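Local coordinates for encapsulated ferritin-like protein (PDB 5N5F) that oxidises ferrous to ferric iron as a ferritin-like ferroxidase, the cargo of an encapsulin nanocompartment, where the mineralised iron is deposited, at residues 53-56 with 57-61. Residues are numbered along the deposited sequence; the frame is centred on the assembly and turned at random.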
loop_
_atom_site.group_PDB
_atom_site.type_symbol
_atom_site.label_atom_id
_atom_site.label_comp_id
_atom_site.label_asym_id
_atom_site.label_seq_id
_atom_site.Cartn_x
_atom_site.Cartn_y
_atom_site.Cartn_z
ATOM N N VAL B 53 -5.480 -18.500 -23.523
ATOM C CA VAL B 53 -4.551 -18.871 -22.458
ATOM C C VAL B 53 -5.061 -18.364 -21.116
ATOM O O VAL B 53 -5.015 -19.078 -20.106
ATOM C CB VAL B 53 -3.139 -18.332 -22.763
ATOM C CG1 VAL B 53 -2.187 -18.615 -21.603
ATOM C CG2 VAL B 53 -2.595 -18.945 -24.051
ATOM N N LEU B 54 -5.561 -17.127 -21.084
ATOM C CA LEU B 54 -6.021 -16.541 -19.831
ATOM C C LEU B 54 -7.212 -17.307 -19.267
ATOM O O LEU B 54 -7.276 -17.566 -18.060
ATOM C CB LEU B 54 -6.379 -15.071 -20.044
ATOM C CG LEU B 54 -5.215 -14.088 -20.202
ATOM C CD1 LEU B 54 -5.742 -12.720 -20.591
ATOM C CD2 LEU B 54 -4.386 -13.992 -18.927
ATOM N N ILE B 55 -8.167 -17.675 -20.126
ATOM C CA ILE B 55 -9.335 -18.422 -19.668
ATOM C C ILE B 55 -8.927 -19.813 -19.202
ATOM O O ILE B 55 -9.394 -20.298 -18.164
ATOM C CB ILE B 55 -10.397 -18.487 -20.785
ATOM C CG1 ILE B 55 -10.856 -17.080 -21.185
ATOM C CG2 ILE B 55 -11.603 -19.337 -20.352
ATOM C CD1 ILE B 55 -11.648 -16.334 -20.115
ATOM N N HIS B 56 -8.053 -20.479 -19.960
ATOM C CA HIS B 56 -7.645 -21.833 -19.606
ATOM C C HIS B 56 -6.992 -21.873 -18.232
ATOM O O HIS B 56 -7.264 -22.774 -17.431
ATOM C CB HIS B 56 -6.686 -22.386 -20.659
ATOM C CG HIS B 56 -6.066 -23.695 -20.281
ATOM N ND1 HIS B 56 -4.987 -23.790 -19.428
ATOM C CD2 HIS B 56 -6.374 -24.964 -20.641
ATOM C CE1 HIS B 56 -4.656 -25.060 -19.280
ATOM N NE2 HIS B 56 -5.482 -25.793 -20.005
ATOM N N ASN B 57 -6.120 -20.910 -17.943
ATOM C CA ASN B 57 -5.443 -20.899 -16.656
ATOM C C ASN B 57 -6.345 -20.351 -15.559
ATOM O O ASN B 57 -6.246 -20.787 -14.407
ATOM C CB ASN B 57 -4.146 -20.092 -16.755
ATOM C CG ASN B 57 -3.119 -20.757 -17.658
ATOM O OD1 ASN B 57 -3.244 -21.936 -18.002
ATOM N ND2 ASN B 57 -2.094 -20.007 -18.042
ATOM N N LYS B 58 -7.230 -19.412 -15.896
ATOM C CA LYS B 58 -8.269 -19.003 -14.958
ATOM C C LYS B 58 -9.004 -20.222 -14.418
ATOM O O LYS B 58 -9.203 -20.364 -13.206
ATOM C CB LYS B 58 -9.249 -18.049 -15.647
ATOM C CG LYS B 58 -10.481 -17.704 -14.815
ATOM C CD LYS B 58 -11.595 -17.104 -15.654
ATOM C CE LYS B 58 -12.952 -17.527 -15.108
ATOM N NZ LYS B 58 -14.070 -16.672 -15.608
ATOM N N ASN B 59 -9.411 -21.118 -15.319
ATOM C CA ASN B 59 -10.190 -22.281 -14.918
ATOM C C ASN B 59 -9.394 -23.200 -14.005
ATOM O O ASN B 59 -9.966 -23.820 -13.101
ATOM C CB ASN B 59 -10.669 -23.030 -16.162
ATOM C CG ASN B 59 -11.729 -22.258 -16.924
ATOM O OD1 ASN B 59 -12.316 -21.308 -16.403
ATOM N ND2 ASN B 59 -11.992 -22.673 -18.155
ATOM N N GLU B 60 -8.080 -23.303 -14.214
ATOM C CA GLU B 60 -7.266 -24.090 -13.296
ATOM C C GLU B 60 -7.105 -23.389 -11.954
ATOM O O GLU B 60 -6.939 -24.056 -10.926
ATOM C CB GLU B 60 -5.904 -24.389 -13.922
ATOM C CG GLU B 60 -5.999 -25.276 -15.157
ATOM C CD GLU B 60 -4.669 -25.889 -15.562
ATOM O OE1 GLU B 60 -3.630 -25.522 -14.976
ATOM O OE2 GLU B 60 -4.666 -26.748 -16.469
ATOM N N GLU B 61 -7.156 -22.054 -11.933
ATOM C CA GLU B 61 -7.156 -21.349 -10.655
ATOM C C GLU B 61 -8.416 -21.671 -9.860
ATOM O O GLU B 61 -8.359 -21.828 -8.636
ATOM C CB GLU B 61 -7.030 -19.839 -10.873
ATOM C CG GLU B 61 -5.728 -19.402 -11.541
ATOM C CD GLU B 61 -4.495 -19.943 -10.843
ATOM O OE1 GLU B 61 -4.371 -19.755 -9.613
ATOM O OE2 GLU B 61 -3.658 -20.571 -11.523
HETATM O O HOH W 1 -4.058 -28.368 -18.784
#
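Four successive i to i+4 bonds carry the helix from Val53, Leu54, Ile55 and His56 to Asn57, Lys58, Asn59 and Glu60; Lys58 N to Leu54 O is 2.8 Å, whereas Glu60 N to His56 O, at 3.4 Å, is weak. On this scaffold the imidazole of His56 is held by Asn57 directly and linked to Glu60 through a water. The ring stands out from the helix surface, and a chi1 of 172°, which sets CG beside the carbonyl carbon, turns His56 ND1 to Asn57 OD1, to which it donates at 2.9 Å. The bond is nearly straight, 163° at the hydrogen, and the oxygen meets the ring at its edge, although ring and amide planes stand 71° apart. The other branch of the amide, Asn57 ND2, lies 3.8 Å from Val53 CG1, the two side chains running alongside each other.

The segment belongs to helix 48-75, which pairs with helix 16-44 as the antiparallel helical hairpin of the N-terminal, ferritin-like part of the protein; Ile55 packs there on Gln39 and Ala42, and Lys58 NZ is hydrogen-bonded to Gln39 OE1. Across the subunit interface, Glu61, which probably binds iron, as in related encapsulated ferritins, comes close to its counterpart Glu61 of a second subunit.

Glu60, one turn beyond His56, brings OE2 to 3.3 Å from His56 CE1, with the carboxylate turned obliquely to the ring. A water bridges the pair, lying in the ring plane 3.2 Å from His56 NE2 and donating to Glu60 OE2 at 2.9 Å. A leucine in place of His56 would probably leave Asn57 OD1 without its donor, its amide freer to turn, and the water without its ring partner. The remaining carboxylate oxygen, Glu60 OE1, is hydrogen-bonded to His64 NE2 of the second subunit.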